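Local structure of EKC/KEOPS complex subunit PCC1 (Saccharomyces cerevisiae, 4WXA) at residues L38-F43 with V65-V70. The protein serves as the dimerization module of the EKC/KEOPS complex, which is required for the threonylcarbamoyl modification of adenosine 37 in tRNAs that read codons beginning with adenine. Numbering follows the deposited sequence.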
ATOM      1  N   LEU A  38       7.024  -7.771  -7.491  1.00 50.36           N
ATOM      2  CA  LEU A  38       5.882  -8.645  -7.486  1.00 52.16           C
ATOM      3  C   LEU A  38       5.321  -8.950  -8.875  1.00 54.66           C
ATOM      4  O   LEU A  38       5.258  -8.080  -9.706  1.00 52.93           O
ATOM      5  CB  LEU A  38       4.794  -8.008  -6.644  1.00 47.81           C
ATOM      6  CG  LEU A  38       5.205  -7.785  -5.184  1.00 51.87           C
ATOM      7  CD1 LEU A  38       4.346  -6.740  -4.487  1.00 51.79           C
ATOM      8  CD2 LEU A  38       5.152  -9.122  -4.417  1.00 58.60           C
ATOM      9  N   LYS A  39       4.901 -10.188  -9.136  1.00 56.29           N
ATOM     10  CA  LYS A  39       4.289 -10.467 -10.424  1.00 56.27           C
ATOM     11  C   LYS A  39       3.159  -9.468 -10.672  1.00 55.66           C
ATOM     12  O   LYS A  39       2.368  -9.231  -9.786  1.00 51.81           O
ATOM     13  CB  LYS A  39       3.659 -11.852 -10.477  1.00 57.41           C
ATOM     14  CG  LYS A  39       4.541 -13.057 -10.138  1.00 66.43           C
ATOM     15  N   PRO A  40       3.028  -8.947 -11.906  1.00 60.49           N
ATOM     16  CA  PRO A  40       1.863  -8.145 -12.308  1.00 54.85           C
ATOM     17  C   PRO A  40       0.513  -8.891 -12.195  1.00 53.28           C
ATOM     18  O   PRO A  40      -0.512  -8.241 -11.964  1.00 50.81           O
ATOM     19  CB  PRO A  40       2.163  -7.835 -13.769  1.00 51.47           C
ATOM     20  CG  PRO A  40       2.891  -9.045 -14.212  1.00 58.95           C
ATOM     21  CD  PRO A  40       3.846  -9.278 -13.082  1.00 60.41           C
ATOM     22  N   GLN A  41       0.518 -10.222 -12.354  1.00 54.04           N
ATOM     23  CA  GLN A  41      -0.667 -11.040 -12.119  1.00 51.92           C
ATOM     24  C   GLN A  41      -1.133 -10.925 -10.660  1.00 49.93           C
ATOM     25  O   GLN A  41      -2.302 -11.174 -10.399  1.00 50.26           O
ATOM     26  CB  GLN A  41      -0.430 -12.531 -12.385  1.00 57.77           C
ATOM     27  CG  GLN A  41       0.011 -12.945 -13.794  1.00 66.49           C
ATOM     28  CD  GLN A  41       1.398 -12.432 -14.230  1.00 70.70           C
ATOM     29  OE1 GLN A  41       2.182 -11.877 -13.446  1.00 70.05           O
ATOM     30  NE2 GLN A  41       1.679 -12.589 -15.508  1.00 82.85           N
ATOM     31  N   ASP A  42      -0.246 -10.574  -9.720  1.00 47.60           N
ATOM     32  CA  ASP A  42      -0.587 -10.565  -8.274  1.00 49.61           C
ATOM     33  C   ASP A  42      -0.858  -9.165  -7.681  1.00 47.59           C
ATOM     34  O   ASP A  42      -1.497  -8.983  -6.661  1.00 47.29           O
ATOM     35  CB  ASP A  42       0.582 -11.153  -7.494  1.00 50.14           C
ATOM     36  CG  ASP A  42       0.685 -12.675  -7.637  1.00 57.55           C
ATOM     37  OD1 ASP A  42      -0.174 -13.288  -8.363  1.00 54.94           O
ATOM     38  OD2 ASP A  42       1.643 -13.223  -7.007  1.00 56.14           O
ATOM     39  N   PHE A  43      -0.277  -8.184  -8.316  1.00 45.55           N
ATOM     40  CA  PHE A  43      -0.140  -6.896  -7.726  1.00 47.58           C
ATOM     41  C   PHE A  43      -0.098  -5.896  -8.885  1.00 46.35           C
ATOM     42  O   PHE A  43       0.550  -6.137  -9.904  1.00 50.68           O
ATOM     43  CB  PHE A  43       1.127  -6.843  -6.890  1.00 43.02           C
ATOM     44  CG  PHE A  43       1.346  -5.523  -6.271  1.00 44.15           C
ATOM     45  CD1 PHE A  43       0.662  -5.159  -5.154  1.00 39.56           C
ATOM     46  CD2 PHE A  43       2.229  -4.615  -6.842  1.00 43.87           C
ATOM     47  CE1 PHE A  43       0.853  -3.891  -4.606  1.00 41.53           C
ATOM     48  CE2 PHE A  43       2.433  -3.357  -6.275  1.00 39.36           C
ATOM     49  CZ  PHE A  43       1.735  -2.996  -5.169  1.00 38.45           C
ATOM     50  N   VAL A  65       0.712  -9.981  -0.364  1.00 48.68           N
ATOM     51  CA  VAL A  65       1.240  -9.255  -1.481  1.00 51.32           C
ATOM     52  C   VAL A  65       1.027  -7.756  -1.302  1.00 46.03           C
ATOM     53  O   VAL A  65       1.953  -6.979  -1.385  1.00 42.86           O
ATOM     54  CB  VAL A  65       0.545  -9.689  -2.761  1.00 55.65           C
ATOM     55  CG1 VAL A  65       0.952  -8.797  -3.927  1.00 53.67           C
ATOM     56  CG2 VAL A  65       0.879 -11.145  -3.050  1.00 59.62           C
ATOM     57  N   LEU A  66      -0.190  -7.370  -0.993  1.00 45.88           N
ATOM     58  CA  LEU A  66      -0.482  -5.952  -0.765  1.00 45.21           C
ATOM     59  C   LEU A  66       0.501  -5.341   0.227  1.00 49.70           C
ATOM     60  O   LEU A  66       1.086  -4.296  -0.065  1.00 54.46           O
ATOM     61  CB  LEU A  66      -1.929  -5.772  -0.324  1.00 43.05           C
ATOM     62  CG  LEU A  66      -2.511  -4.379  -0.367  1.00 42.95           C
ATOM     63  CD1 LEU A  66      -2.658  -3.892  -1.811  1.00 46.12           C
ATOM     64  CD2 LEU A  66      -3.858  -4.371   0.298  1.00 38.08           C
ATOM     65  N   ARG A  67       0.730  -5.994   1.370  1.00 53.41           N
ATOM     66  CA  ARG A  67       1.540  -5.370   2.433  1.00 55.14           C
ATOM     67  C   ARG A  67       2.931  -5.054   1.892  1.00 55.65           C
ATOM     68  O   ARG A  67       3.429  -3.917   2.055  1.00 51.56           O
ATOM     69  CB  ARG A  67       1.639  -6.250   3.678  1.00 52.46           C
ATOM     70  CG  ARG A  67       2.430  -5.649   4.849  1.00 56.50           C
ATOM     71  CD  ARG A  67       2.824  -6.682   5.932  1.00 62.60           C
ATOM     72  N   VAL A  68       3.543  -6.062   1.269  1.00 50.35           N
ATOM     73  CA  VAL A  68       4.842  -5.899   0.628  1.00 55.03           C
ATOM     74  C   VAL A  68       4.883  -4.719  -0.379  1.00 54.16           C
ATOM     75  O   VAL A  68       5.837  -3.945  -0.388  1.00 54.52           O
ATOM     76  CB  VAL A  68       5.237  -7.171  -0.156  1.00 59.03           C
ATOM     77  CG1 VAL A  68       6.496  -6.949  -0.995  1.00 58.51           C
ATOM     78  CG2 VAL A  68       5.452  -8.334   0.790  1.00 62.23           C
ATOM     79  N   GLY A  69       3.864  -4.627  -1.230  1.00 51.29           N
ATOM     80  CA  GLY A  69       3.850  -3.678  -2.337  1.00 51.46           C
ATOM     81  C   GLY A  69       3.623  -2.256  -1.861  1.00 49.30           C
ATOM     82  O   GLY A  69       4.353  -1.334  -2.276  1.00 46.28           O
ATOM     83  N   VAL A  70       2.621  -2.081  -0.982  1.00 46.54           N
ATOM     84  CA  VAL A  70       2.257  -0.752  -0.490  1.00 44.12           C
ATOM     85  C   VAL A  70       3.333  -0.075   0.309  1.00 48.86           C
ATOM     86  O   VAL A  70       3.627   1.069   0.046  1.00 50.13           O
ATOM     87  CB  VAL A  70       0.994  -0.797   0.309  1.00 42.27           C
ATOM     88  CG1 VAL A  70       0.652   0.576   0.864  1.00 44.76           C
ATOM     89  CG2 VAL A  70      -0.106  -1.254  -0.610  1.00 43.46           C
TER
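The loop leading into strand 43-50 and the first residue of that strand pack through L38, D42 and F43 against the first turns of helix 63-88, in an apolar contact without hydrogen bonds between 38-43 and 65-70. G69 has no side chain, which lets the F43 ring approach the helix backbone obliquely, with CZ 3.6 Å from G69 CA. F43 reaches it with CG anti to its own backbone N (chi1 179°), while L66 CD1 meets the ring edge at CE1, near the ring plane. One turn earlier, V65 points its CG1 into the loop, where V65 CG1 lies 3.6 Å from F43 CB. The carbonyl oxygen D42 O is 3.7 Å from V65 CG1. L38 extends its CD1 branch over one face of the F43 ring, offset toward the rim, and the same methyl touches G69 CA at 3.8 Å and V68 CG1 at 4.1 Å. Residues 39-42 form a type I-like beta turn, closed by a hydrogen bond from D42 N to K39 O at 2.9 Å. D42 O is also hydrogen-bonded to S60 OG, tying the turn to the end of strand 53-60. F58 of that strand touches F43, L66 and V70, and L66 packs on Y8 and V70 on I81 of the GON7 chain.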